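Local coordinates for colicin-D (Escherichia coli, PDB 5ZNM), which is a plasmid-encoded bacteriocin that inhibits protein synthesis in Escherichia coli and close relatives, its central and C-terminal tRNase domains forming this chain, at residues E125-L130 against V279-P284; P152-L157 against G257-F262; D283-G288 against K312-L317; D296-H301 against F365-K370; F305-T310 against T318-A323. All blocks are in the same frame, centred on the assembly; numbering follows the deposited sequence.

In the fold
Contacts 1 and 2 lie in the central domain, with centres about 8 Å apart, and are joined where strand 153-160 and residues 257-262 meet strand 274-281 and its continuation: Phe262 bonds through its backbone to Val279, and Leu157 to Asp283. Contact 3, centred about 15 Å from both, begins at Asp283 and Pro284, where contact 1 ends, and pins the loop after strand 274-281 to the start of helix 314-329. Contact 5 packs residues 305-310 on that helix; contact 4, about 10 Å away between centres, packs the end of helix 292-297 on strand 365-370. Tyr299 OH of contact 4 probably hydrogen-bonds to Asp309 O of contact 5. Contact 4 alone involves the two sulfates.

Contact 1: residues E125-L130 against V279-P284; sequences EAMFSL and VMLNDP
Phe128 and Met280 form a hydrogen-bonded pair between two neighbouring strands, 126-131 and 274-281, of an antiparallel five-stranded sheet in the central domain. Phe128 N gives its hydrogen to Met280 O at 2.9 Å, and Met280 N returns a bond to Phe128 O, so both backbone groups of each residue are satisfied within the pair. The flanking pairs, Met127 with Leu281 and Ser129 with Val279, are non-hydrogen-bonded; there CA-H groups approach the carbonyl oxygens instead, as Met127 CA does to Met280 O. Beyond the strand end the pairing is prolonged by a side chain. Asn282 N still donates to Ala126 O at 3.2 Å, while Asn282 OD1 takes the hydrogen of Ala126 N at 2.9 Å, a nearly straight bond (168°) whose donor stands 43° above the amide carbonyl plane. The other end of that amide, Asn282 ND2, donates to Asp283 O at 2.9 Å, and a weak bond to Asp286 O adds to it. Glu125 lays CB against Asn282 OD1 but sends its carboxylate to a salt bridge with Arg207. Apolar contacts line both sheet faces. On the face of Met127, Ser129 and Val279, Met127 CG lies 3.5 Å from Val279 CG1, and Leu50 of strand 49-51 packs on all three. On the other face Met280, bent at chi3 (-94°), puts its CE at the edge of the Phe128 ring, 3.6 Å from CD2.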
# COMPACT_ATOMS: atom_id res chain seq x y z
N GLU A 125 1.53 15.56 18.10
CA GLU A 125 2.06 14.25 18.45
C GLU A 125 1.95 13.31 17.25
O GLU A 125 1.15 13.53 16.34
CB GLU A 125 1.33 13.66 19.68
CG GLU A 125 1.39 14.57 20.94
CD GLU A 125 0.98 13.85 22.23
OE1 GLU A 125 0.56 12.68 22.16
OE2 GLU A 125 1.09 14.44 23.32
N ALA A 126 2.78 12.26 17.25
CA ALA A 126 2.90 11.38 16.09
C ALA A 126 3.09 9.93 16.53
O ALA A 126 3.59 9.64 17.62
CB ALA A 126 4.07 11.80 15.18
N MET A 127 2.74 9.02 15.62
CA MET A 127 2.67 7.60 15.95
C MET A 127 2.94 6.81 14.67
O MET A 127 2.29 7.05 13.65
CB MET A 127 1.29 7.25 16.52
CG MET A 127 1.11 5.78 16.89
SD MET A 127 -0.47 5.50 17.75
CE MET A 127 -1.61 6.03 16.47
N PHE A 128 3.91 5.91 14.74
CA PHE A 128 4.33 5.11 13.60
C PHE A 128 4.21 3.64 13.97
O PHE A 128 4.59 3.25 15.08
CB PHE A 128 5.78 5.44 13.21
CG PHE A 128 6.24 4.74 11.96
CD1 PHE A 128 5.82 5.16 10.71
CD2 PHE A 128 7.10 3.65 12.04
CE1 PHE A 128 6.25 4.51 9.55
CE2 PHE A 128 7.54 3.00 10.88
CZ PHE A 128 7.11 3.43 9.64
N SER A 129 3.66 2.82 13.07
CA SER A 129 3.39 1.44 13.44
C SER A 129 3.57 0.53 12.25
O SER A 129 3.33 0.92 11.10
CB SER A 129 1.98 1.26 14.02
OG SER A 129 1.01 1.70 13.08
N LEU A 130 4.02 -0.70 12.53
CA LEU A 130 4.23 -1.71 11.50
C LEU A 130 4.25 -3.07 12.17
O LEU A 130 4.32 -3.17 13.40
CB LEU A 130 5.54 -1.49 10.73
CG LEU A 130 6.85 -1.05 11.40
CD1 LEU A 130 7.10 -1.65 12.75
CD2 LEU A 130 8.03 -1.37 10.49
N VAL A 279 4.42 -0.30 17.78
CA VAL A 279 3.94 1.07 17.69
C VAL A 279 4.94 1.98 18.41
O VAL A 279 5.41 1.65 19.51
CB VAL A 279 2.53 1.20 18.30
CG1 VAL A 279 2.03 2.63 18.16
CG2 VAL A 279 1.57 0.22 17.60
N MET A 280 5.29 3.10 17.79
CA MET A 280 6.29 4.02 18.31
C MET A 280 5.70 5.42 18.34
O MET A 280 5.04 5.84 17.39
CB MET A 280 7.57 4.04 17.44
CG MET A 280 8.31 2.72 17.35
SD MET A 280 9.18 2.50 15.78
CE MET A 280 8.00 1.59 14.79
N LEU A 281 5.96 6.15 19.43
CA LEU A 281 5.42 7.48 19.59
C LEU A 281 6.55 8.50 19.64
O LEU A 281 7.72 8.15 19.79
CB LEU A 281 4.54 7.59 20.85
CG LEU A 281 3.04 7.35 20.65
CD1 LEU A 281 2.75 5.89 20.53
CD2 LEU A 281 2.21 7.97 21.77
N ASN A 282 6.19 9.76 19.46
CA ASN A 282 7.19 10.81 19.57
C ASN A 282 7.72 10.90 21.00
O ASN A 282 6.99 10.66 21.98
CB ASN A 282 6.61 12.18 19.17
CG ASN A 282 5.41 12.57 20.01
OD1 ASN A 282 4.30 12.09 19.77
ND2 ASN A 282 5.63 13.45 20.99
N ASP A 283 8.99 11.25 21.11
CA ASP A 283 9.55 11.71 22.37
C ASP A 283 8.66 12.80 22.97
O ASP A 283 8.22 13.69 22.25
CB ASP A 283 10.96 12.25 22.13
CG ASP A 283 11.73 12.52 23.42
OD1 ASP A 283 11.31 13.38 24.22
OD2 ASP A 283 12.79 11.88 23.61
N PRO A 284 8.37 12.76 24.29
CA PRO A 284 7.53 13.82 24.88
C PRO A 284 8.04 15.22 24.59
O PRO A 284 7.25 16.17 24.53
CB PRO A 284 7.60 13.51 26.38
CG PRO A 284 7.92 12.08 26.47
CD PRO A 284 8.76 11.74 25.28

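Contact 2: residues P152-L157 against G257-F262; sequences PVRGQL and GGLRDF
Arg154 and Asp261 form a bidentate salt bridge that ties strand 153-160, an outermost strand of a four-stranded antiparallel sheet, to the loop leading into strand 262-267 of the neighbouring five-stranded sheet. Followed outwards, Arg154 first runs beside one carboxylate oxygen: CB, CG and CD all stay near Asp261 OD2, CG being 3.6 Å from it. The chain then bends at chi3 (72°), which sets NE. Arg154 NE donates to Asp261 OD2 at 2.8 Å, and Arg154 NH2 donates to Asp261 OD1 at 2.8 Å with an almost straight bond (174°). The grip is side-on, each oxygen offering its syn lone pair, and the two planar groups lie only 11° from coplanar. Two bonds in one plane fix the rotation of both ends. NH1 turns elsewhere, to Pro177 O, and Asp261 OD2 also accepts from Tyr278 OH, which also accepts from Gly155 N. Arg154 CZ meets Leu259 CD1 at 3.5 Å, the methyl sitting over the centre of one guanidinium face. The second methyl of Leu259 serves the next residues of the strand: Leu259 CD2 lies 3.7 Å from Gly155 O and 3.5 Å from Gln156 CB.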
# COMPACT_ATOMS: atom_id res chain seq x y z
N PRO A 152 15.50 -6.40 19.18
CA PRO A 152 16.88 -5.99 19.03
C PRO A 152 17.02 -4.53 18.62
O PRO A 152 18.09 -3.94 18.80
CB PRO A 152 17.38 -6.97 17.94
CG PRO A 152 16.31 -7.24 17.14
CD PRO A 152 15.09 -7.26 18.06
N VAL A 153 15.95 -3.93 18.08
CA VAL A 153 15.93 -2.53 17.66
C VAL A 153 14.63 -1.93 18.15
O VAL A 153 13.57 -2.52 17.95
CB VAL A 153 15.99 -2.38 16.12
CG1 VAL A 153 15.87 -0.91 15.74
CG2 VAL A 153 17.25 -2.95 15.60
N ARG A 154 14.71 -0.77 18.80
CA ARG A 154 13.51 -0.02 19.14
C ARG A 154 13.51 1.31 18.41
O ARG A 154 14.55 1.79 17.94
CB ARG A 154 13.40 0.18 20.66
CG ARG A 154 12.98 -1.10 21.38
CD ARG A 154 13.14 -0.96 22.88
NE ARG A 154 12.12 -0.10 23.46
CZ ARG A 154 12.08 0.21 24.75
NH1 ARG A 154 13.01 -0.27 25.57
NH2 ARG A 154 11.13 1.01 25.23
N GLY A 155 12.33 1.90 18.31
CA GLY A 155 12.13 3.10 17.52
C GLY A 155 11.61 4.25 18.35
O GLY A 155 10.96 4.05 19.38
N GLN A 156 11.91 5.46 17.89
CA GLN A 156 11.46 6.69 18.53
C GLN A 156 11.25 7.75 17.46
O GLN A 156 12.12 7.93 16.59
CB GLN A 156 12.49 7.15 19.55
CG GLN A 156 12.49 8.63 19.80
CD GLN A 156 13.21 8.99 21.06
OE1 GLN A 156 14.44 9.06 21.09
NE2 GLN A 156 12.45 9.21 22.12
N LEU A 157 10.11 8.43 17.50
CA LEU A 157 9.84 9.53 16.59
C LEU A 157 10.39 10.83 17.18
O LEU A 157 10.19 11.10 18.37
CB LEU A 157 8.35 9.67 16.31
CG LEU A 157 7.76 8.67 15.32
CD1 LEU A 157 6.26 8.85 15.24
CD2 LEU A 157 8.39 8.84 13.95
N GLY A 257 13.79 7.35 28.65
CA GLY A 257 12.64 8.19 28.94
C GLY A 257 12.01 8.83 27.72
O GLY A 257 10.91 9.39 27.84
N GLY A 258 12.66 8.78 26.57
CA GLY A 258 12.03 9.22 25.35
C GLY A 258 11.27 8.15 24.60
O GLY A 258 10.82 8.40 23.48
N LEU A 259 11.11 6.96 25.19
CA LEU A 259 10.54 5.79 24.50
C LEU A 259 9.18 5.47 25.08
O LEU A 259 9.08 4.99 26.21
CB LEU A 259 11.46 4.58 24.63
CG LEU A 259 12.78 4.67 23.89
CD1 LEU A 259 13.42 3.30 23.88
CD2 LEU A 259 12.56 5.18 22.48
N ARG A 260 8.14 5.68 24.29
CA ARG A 260 6.80 5.21 24.62
C ARG A 260 6.36 4.31 23.47
O ARG A 260 5.48 4.68 22.68
CB ARG A 260 5.84 6.36 24.82
CG ARG A 260 6.36 7.44 25.71
CD ARG A 260 5.39 8.57 25.70
NE ARG A 260 4.36 8.41 26.71
CZ ARG A 260 3.35 9.26 26.86
NH1 ARG A 260 3.26 10.31 26.03
NH2 ARG A 260 2.46 9.08 27.83
N ASP A 261 7.02 3.18 23.32
CA ASP A 261 6.67 2.22 22.28
C ASP A 261 6.03 0.99 22.90
O ASP A 261 6.22 0.69 24.08
CB ASP A 261 7.91 1.83 21.45
CG ASP A 261 9.07 1.39 22.32
OD1 ASP A 261 9.16 1.88 23.47
OD2 ASP A 261 9.87 0.55 21.87
N PHE A 262 5.24 0.28 22.10
CA PHE A 262 4.55 -0.88 22.64
C PHE A 262 4.18 -1.81 21.49
O PHE A 262 4.37 -1.49 20.32
CB PHE A 262 3.30 -0.47 23.43
CG PHE A 262 2.23 0.21 22.59
CD1 PHE A 262 2.27 1.59 22.37
CD2 PHE A 262 1.16 -0.52 22.07
CE1 PHE A 262 1.29 2.22 21.63
CE2 PHE A 262 0.17 0.10 21.32
CZ PHE A 262 0.23 1.48 21.10

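Contact 3: residues D283-G288 against K312-L317; sequences DPLDSG and KNRETL
Arg314 and Asp283 reach toward each other tip to tip in a buried salt bridge. Arg314 grips end-on: its NH1 donates to Asp283 OD1 at 3.0 Å and its NH2 to Asp283 OD2 at 2.7 Å. The fit is slightly twisted, the carboxylate and guanidinium planes standing 32° apart. Arg314 NE makes a further salt bridge with Asp255, and the two carboxylates probably balance the buried guanidinium and help offset the like charge of nearby Arg292.

Further hydrogen bonds shape the backbone on either side of the contact. Asp283 OD1 also accepts from Leu285 N at 2.8 Å through its anti lone pair, an Asx turn overlapping the start of the type I turn from Asp283 to Asp286. The turn follows strand 274-281 and precedes helix 292-297; the bridge pins it to the first turn of helix 314-329 in the Colicin D region. Asn313, the N-cap of that helix, forms a capping box with Thr316: Thr316 N donates to Asn313 OD1 at 2.9 Å, and Asn313 N to Thr316 OG1 at 3.0 Å.

Leu285 packs by van der Waals contact, sliding past Arg314 in the opposite direction. Leu285 CD1 lies 3.7 Å from Arg314 NH1, and its apolar partner is Leu317 CB, at 4.1 Å.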
# COMPACT_ATOMS: atom_id res chain seq x y z
N ASP A 283 8.99 11.25 21.11
CA ASP A 283 9.55 11.71 22.37
C ASP A 283 8.66 12.80 22.97
O ASP A 283 8.22 13.69 22.25
CB ASP A 283 10.96 12.25 22.13
CG ASP A 283 11.73 12.52 23.42
OD1 ASP A 283 11.31 13.38 24.22
OD2 ASP A 283 12.79 11.88 23.61
N PRO A 284 8.37 12.76 24.29
CA PRO A 284 7.53 13.82 24.88
C PRO A 284 8.04 15.22 24.59
O PRO A 284 7.25 16.17 24.53
CB PRO A 284 7.60 13.51 26.38
CG PRO A 284 7.92 12.08 26.47
CD PRO A 284 8.76 11.74 25.28
N LEU A 285 9.34 15.37 24.36
CA LEU A 285 9.91 16.70 24.16
C LEU A 285 9.95 17.10 22.70
O LEU A 285 10.36 18.23 22.40
CB LEU A 285 11.32 16.77 24.75
CG LEU A 285 11.44 16.65 26.28
CD1 LEU A 285 12.91 16.53 26.68
CD2 LEU A 285 10.76 17.83 27.00
N ASP A 286 9.56 16.21 21.79
CA ASP A 286 9.55 16.49 20.35
C ASP A 286 8.09 16.54 19.92
O ASP A 286 7.47 15.50 19.68
CB ASP A 286 10.34 15.44 19.58
CG ASP A 286 11.83 15.59 19.79
OD1 ASP A 286 12.25 15.84 20.94
OD2 ASP A 286 12.60 15.45 18.82
N SER A 287 7.57 17.75 19.78
CA SER A 287 6.13 17.97 19.64
C SER A 287 5.78 18.97 18.54
O SER A 287 4.68 19.53 18.57
CB SER A 287 5.54 18.47 20.96
OG SER A 287 6.07 19.76 21.26
N GLY A 288 6.68 19.23 17.59
CA GLY A 288 6.41 20.26 16.62
C GLY A 288 6.77 21.62 17.18
O GLY A 288 7.72 22.24 16.70
N LYS A 312 22.33 19.52 31.71
CA LYS A 312 21.32 19.30 30.69
C LYS A 312 21.00 17.82 30.63
O LYS A 312 21.85 17.02 30.23
CB LYS A 312 21.79 19.80 29.33
CG LYS A 312 21.98 21.28 29.30
CD LYS A 312 21.92 21.81 27.89
CE LYS A 312 23.14 21.43 27.12
NZ LYS A 312 23.30 22.39 25.99
N ASN A 313 19.78 17.46 31.01
CA ASN A 313 19.33 16.08 30.92
C ASN A 313 17.83 16.11 30.70
O ASN A 313 17.24 17.19 30.58
CB ASN A 313 19.72 15.27 32.17
CG ASN A 313 19.25 15.94 33.45
OD1 ASN A 313 18.13 16.45 33.53
ND2 ASN A 313 20.11 15.95 34.46
N ARG A 314 17.20 14.93 30.65
CA ARG A 314 15.77 14.90 30.34
C ARG A 314 14.99 15.75 31.32
O ARG A 314 14.09 16.51 30.93
CB ARG A 314 15.23 13.46 30.36
CG ARG A 314 13.70 13.42 30.20
CD ARG A 314 13.21 12.08 29.62
NE ARG A 314 13.78 11.78 28.32
CZ ARG A 314 13.29 12.20 27.15
NH1 ARG A 314 12.20 12.97 27.10
NH2 ARG A 314 13.90 11.88 26.02
N GLU A 315 15.32 15.62 32.59
CA GLU A 315 14.65 16.34 33.66
C GLU A 315 14.77 17.86 33.48
O GLU A 315 13.77 18.59 33.57
CB GLU A 315 15.27 15.88 34.97
CG GLU A 315 14.74 16.45 36.20
CD GLU A 315 15.39 15.80 37.42
OE1 GLU A 315 15.00 14.67 37.75
OE2 GLU A 315 16.30 16.41 38.02
N THR A 316 15.97 18.36 33.21
CA THR A 316 16.10 19.82 33.15
C THR A 316 15.59 20.38 31.83
O THR A 316 15.03 21.49 31.80
CB THR A 316 17.55 20.24 33.41
OG1 THR A 316 18.41 19.73 32.37
CG2 THR A 316 18.02 19.71 34.74
N LEU A 317 15.74 19.63 30.73
CA LEU A 317 15.13 20.08 29.48
C LEU A 317 13.61 20.07 29.56
O LEU A 317 12.96 20.90 28.93
CB LEU A 317 15.59 19.23 28.29
CG LEU A 317 17.09 19.24 27.96
CD1 LEU A 317 17.36 18.49 26.65
CD2 LEU A 317 17.64 20.66 27.91

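Contact 4: residues D296-H301 against F365-K370; sequences DKKYKH and FLSGWK. With SO4 (sulfate ion), chain E; SO4 (sulfate ion), chain C.
In the Colicin D region, the end of helix 292-297 and the 3-10 turn after it pack against strand 365-370, an outermost strand of a four-stranded antiparallel sheet, mainly through His301 and Lys298. His301 lays one ring face over Gly368 O near the CG end of the ring, His301 CG being 3.1 Å from that oxygen. On that same side His301 CD2 comes 3.4 Å from Ser367 OG and His301 ND1 3.8 Å from Trp369 CB. The His301 and Trp369 side chains run side by side, pointing the same way, with their rings oblique at 42°.

Lys298 turns at chi2 (-59°), which places CD near Ser367 OG. Lys298 CG rests 3.3 Å from Leu366 O, an oxygen that accepts from Gln294 NE2. Past the strand, Lys298 NZ donates to O3 of the chain E sulfate at 2.8 Å. Lys297 NZ holds O4 of that chain E sulfate at 2.6 Å, while Lys300 NZ makes a weak bond to the second sulfate.

No hydrogen bond crosses between the two segments, and Gly368 O is buried without a polar partner; the join rests largely on van der Waals contact, some of it against carbonyl oxygens. The lysines beside it probably make this surface favourable for anions, as the bound sulfates suggest.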
# COMPACT_ATOMS: atom_id res chain seq x y z
N ASP A 296 17.79 21.89 24.00
CA ASP A 296 19.19 21.75 24.40
C ASP A 296 20.01 22.94 23.92
O ASP A 296 20.77 23.54 24.69
CB ASP A 296 19.72 20.43 23.83
CG ASP A 296 21.15 20.17 24.19
OD1 ASP A 296 22.03 20.80 23.60
OD2 ASP A 296 21.38 19.30 25.05
N LYS A 297 19.83 23.33 22.65
CA LYS A 297 20.54 24.48 22.09
C LYS A 297 20.31 25.76 22.89
O LYS A 297 21.20 26.60 22.99
CB LYS A 297 20.10 24.73 20.64
CG LYS A 297 21.02 24.19 19.58
CD LYS A 297 20.87 25.00 18.29
CE LYS A 297 19.54 24.71 17.62
NZ LYS A 297 19.45 25.26 16.23
N LYS A 298 19.09 25.96 23.39
CA LYS A 298 18.74 27.23 24.01
C LYS A 298 18.67 27.15 25.53
O LYS A 298 18.21 28.11 26.18
CB LYS A 298 17.41 27.73 23.44
CG LYS A 298 17.40 27.88 21.90
CD LYS A 298 18.50 28.86 21.43
CE LYS A 298 18.48 29.09 19.92
NZ LYS A 298 19.55 30.09 19.50
N TYR A 299 19.12 26.04 26.12
CA TYR A 299 19.06 25.88 27.56
C TYR A 299 19.90 26.92 28.29
O TYR A 299 19.67 27.17 29.48
CB TYR A 299 19.50 24.47 27.95
CG TYR A 299 19.29 24.17 29.41
CD1 TYR A 299 18.03 23.85 29.88
CD2 TYR A 299 20.34 24.24 30.32
CE1 TYR A 299 17.82 23.59 31.22
CE2 TYR A 299 20.14 23.99 31.67
CZ TYR A 299 18.87 23.66 32.11
OH TYR A 299 18.63 23.40 33.43
N LYS A 300 20.86 27.54 27.59
CA LYS A 300 21.63 28.64 28.15
C LYS A 300 20.74 29.76 28.69
O LYS A 300 21.17 30.52 29.57
CB LYS A 300 22.57 29.20 27.07
CG LYS A 300 21.83 29.72 25.84
CD LYS A 300 22.78 30.28 24.76
CE LYS A 300 22.02 30.58 23.46
NZ LYS A 300 22.93 31.03 22.36
N HIS A 301 19.52 29.90 28.19
CA HIS A 301 18.59 30.91 28.66
C HIS A 301 17.68 30.44 29.79
O HIS A 301 16.84 31.23 30.24
CB HIS A 301 17.71 31.40 27.50
CG HIS A 301 18.48 32.00 26.36
ND1 HIS A 301 19.23 33.15 26.51
CD2 HIS A 301 18.62 31.62 25.07
CE1 HIS A 301 19.80 33.45 25.35
NE2 HIS A 301 19.45 32.54 24.47
N PHE A 365 9.11 26.73 18.47
CA PHE A 365 9.85 27.53 19.43
C PHE A 365 11.27 27.78 18.92
O PHE A 365 11.98 26.86 18.52
CB PHE A 365 9.89 26.81 20.79
CG PHE A 365 10.95 27.33 21.72
CD1 PHE A 365 10.77 28.53 22.40
CD2 PHE A 365 12.12 26.62 21.92
CE1 PHE A 365 11.74 29.01 23.26
CE2 PHE A 365 13.10 27.10 22.80
CZ PHE A 365 12.90 28.30 23.47
N LEU A 366 11.69 29.05 18.93
CA LEU A 366 13.05 29.39 18.54
C LEU A 366 13.95 29.65 19.74
O LEU A 366 14.98 28.99 19.90
CB LEU A 366 13.04 30.62 17.62
CG LEU A 366 14.45 31.10 17.26
CD1 LEU A 366 15.21 30.05 16.44
CD2 LEU A 366 14.39 32.44 16.55
N SER A 367 13.58 30.60 20.59
CA SER A 367 14.42 30.99 21.72
C SER A 367 13.59 31.87 22.65
O SER A 367 12.44 32.20 22.35
CB SER A 367 15.68 31.74 21.25
OG SER A 367 16.61 31.83 22.31
N GLY A 368 14.19 32.24 23.77
CA GLY A 368 13.59 33.20 24.68
C GLY A 368 14.60 33.65 25.71
O GLY A 368 15.62 32.99 25.93
N TRP A 369 14.28 34.77 26.36
CA TRP A 369 15.19 35.38 27.32
C TRP A 369 14.49 36.53 28.01
O TRP A 369 13.35 36.88 27.68
CB TRP A 369 16.50 35.86 26.65
CG TRP A 369 16.35 36.90 25.55
CD1 TRP A 369 16.24 38.26 25.71
CD2 TRP A 369 16.38 36.66 24.13
NE1 TRP A 369 16.18 38.88 24.47
CE2 TRP A 369 16.25 37.92 23.49
CE3 TRP A 369 16.47 35.51 23.35
CZ2 TRP A 369 16.23 38.05 22.10
CZ3 TRP A 369 16.45 35.64 21.95
CH2 TRP A 369 16.32 36.90 21.35
N LYS A 370 15.17 37.11 29.01
CA LYS A 370 14.62 38.22 29.78
C LYS A 370 15.07 39.55 29.18
O LYS A 370 16.27 39.78 28.98
CB LYS A 370 15.05 38.15 31.25
CG LYS A 370 14.32 39.17 32.14
CD LYS A 370 14.61 38.97 33.64
CE LYS A 370 14.28 37.55 34.12
NZ LYS A 370 12.83 37.13 33.90
S SO4 E . 19.23 28.60 15.81
O1 SO4 E . 18.05 27.93 16.35
O2 SO4 E . 18.86 29.17 14.52
O3 SO4 E . 19.67 29.65 16.74
O4 SO4 E . 20.33 27.65 15.62
S SO4 C . 26.23 31.46 20.78
O1 SO4 C . 24.90 31.80 20.27
O2 SO4 C . 26.80 32.65 21.39
O3 SO4 C . 26.11 30.38 21.76
O4 SO4 C . 27.11 31.01 19.72

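Contact 5: residues F305-T310 against T318-A323; sequences FGISDT and TKFRDA
Ile307 drives its CD1 methyl against the backbone of helix 314-329, 3.5 Å from Phe320 CA and 3.6 Å from the carbonyl carbon of Lys319. With CG1 anti to the carbonyl carbon (chi1 -67°) and CD1 extended beyond it, the methyl lies among Lys319, Phe320 and Ala323. Lys319 CB is a neighbour there. Ile307 CD1 also lies 4.0 Å from Ala323 CB. One helical turn spans these contacts, since Ala323 N bonds to Lys319 O.

Phe305 adds a second apolar patch. Phe305 CB touches Ala323 CB at 3.9 Å, while Phe305 CD1 approaches the edge of the Phe320 ring, 4.1 Å from Phe320 CE1, the two side chains crossing obliquely. Val357 and Asn355 of strand 355-359 touch the Phe305 side chain as well, so this phenylalanine bridges the helix and the sheet of the Colicin D region. The segment 305-310 belongs to the connection between helix 292-297 and helix 314-329, and folds back along the helix that follows it.

A salt bridge lies at the more exposed end. Lys319, extended beyond CG, crosses Asp309 at about a right angle and donates from Lys319 NZ to Asp309 OD1 at 2.7 Å, coming in on the syn side but 31° out of the carboxylate plane. A water spans the other oxygen, donating to Asp309 OD2 at 2.8 Å and accepting from Lys319 NZ at 3.1 Å. The ammonium thus engages both carboxylate oxygens, one directly and one through water, and the strength of this charge pair at the surface is probably moderated by solvent.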
# COMPACT_ATOMS: atom_id res chain seq x y z
N PHE A 305 14.23 31.93 32.89
CA PHE A 305 12.91 31.40 33.22
C PHE A 305 12.89 30.73 34.59
O PHE A 305 12.01 29.90 34.86
CB PHE A 305 12.43 30.46 32.10
CG PHE A 305 12.20 31.16 30.78
CD1 PHE A 305 13.26 31.47 29.93
CD2 PHE A 305 10.91 31.51 30.38
CE1 PHE A 305 13.06 32.12 28.72
CE2 PHE A 305 10.69 32.16 29.17
CZ PHE A 305 11.76 32.46 28.33
N GLY A 306 13.83 31.07 35.46
CA GLY A 306 13.78 30.62 36.84
C GLY A 306 14.33 29.24 37.11
O GLY A 306 14.01 28.65 38.15
N ILE A 307 15.12 28.68 36.19
CA ILE A 307 15.65 27.33 36.33
C ILE A 307 17.12 27.42 36.72
O ILE A 307 17.93 27.94 35.95
CB ILE A 307 15.46 26.53 35.03
CG1 ILE A 307 13.98 26.30 34.80
CG2 ILE A 307 16.23 25.23 35.11
CD1 ILE A 307 13.65 25.88 33.38
N SER A 308 17.46 26.90 37.90
CA SER A 308 18.82 27.01 38.41
C SER A 308 19.74 25.91 37.91
O SER A 308 20.96 26.11 37.91
CB SER A 308 18.84 27.00 39.95
OG SER A 308 18.45 25.74 40.44
N ASP A 309 19.19 24.76 37.50
CA ASP A 309 20.01 23.61 37.15
C ASP A 309 20.97 23.95 36.01
O ASP A 309 20.58 24.56 35.01
CB ASP A 309 19.13 22.43 36.73
CG ASP A 309 18.12 22.04 37.80
OD1 ASP A 309 17.23 22.85 38.11
OD2 ASP A 309 18.21 20.91 38.32
N THR A 310 22.22 23.52 36.15
CA THR A 310 23.16 23.70 35.05
C THR A 310 23.34 22.44 34.20
O THR A 310 23.71 22.56 33.04
CB THR A 310 24.52 24.19 35.59
OG1 THR A 310 25.01 23.28 36.57
CG2 THR A 310 24.38 25.57 36.23
N THR A 318 13.03 19.12 30.32
CA THR A 318 11.59 19.14 30.56
C THR A 318 11.19 20.34 31.42
O THR A 318 10.15 20.96 31.17
CB THR A 318 11.14 17.81 31.20
OG1 THR A 318 11.47 16.73 30.30
CG2 THR A 318 9.64 17.80 31.46
N LYS A 319 12.02 20.70 32.42
CA LYS A 319 11.77 21.94 33.17
C LYS A 319 11.69 23.14 32.23
O LYS A 319 10.78 23.98 32.34
CB LYS A 319 12.88 22.18 34.20
CG LYS A 319 12.82 21.35 35.47
CD LYS A 319 13.80 21.98 36.51
CE LYS A 319 13.90 21.11 37.77
NZ LYS A 319 14.86 21.71 38.73
N PHE A 320 12.67 23.26 31.31
CA PHE A 320 12.73 24.38 30.38
C PHE A 320 11.51 24.39 29.45
O PHE A 320 10.86 25.43 29.26
CB PHE A 320 14.02 24.27 29.57
CG PHE A 320 14.37 25.48 28.71
CD1 PHE A 320 14.03 26.76 29.10
CD2 PHE A 320 15.09 25.32 27.53
CE1 PHE A 320 14.39 27.87 28.32
CE2 PHE A 320 15.44 26.40 26.74
CZ PHE A 320 15.09 27.69 27.14
N ARG A 321 11.17 23.23 28.89
CA ARG A 321 9.96 23.13 28.07
C ARG A 321 8.73 23.59 28.84
O ARG A 321 7.92 24.39 28.34
CB ARG A 321 9.80 21.68 27.58
CG ARG A 321 8.80 21.44 26.44
CD ARG A 321 7.34 21.42 26.90
NE ARG A 321 7.07 20.51 28.03
CZ ARG A 321 6.84 19.20 27.92
NH1 ARG A 321 6.59 18.47 29.01
NH2 ARG A 321 6.86 18.61 26.72
N ASP A 322 8.57 23.08 30.07
CA ASP A 322 7.41 23.45 30.88
C ASP A 322 7.43 24.95 31.22
O ASP A 322 6.38 25.61 31.19
CB ASP A 322 7.37 22.59 32.16
CG ASP A 322 6.99 21.11 31.88
OD1 ASP A 322 6.51 20.79 30.77
OD2 ASP A 322 7.18 20.26 32.76
N ALA A 323 8.61 25.51 31.50
CA ALA A 323 8.68 26.94 31.80
C ALA A 323 8.24 27.78 30.61
O ALA A 323 7.52 28.77 30.76
CB ALA A 323 10.09 27.33 32.24
O HOH W 1 16.26 18.95 38.70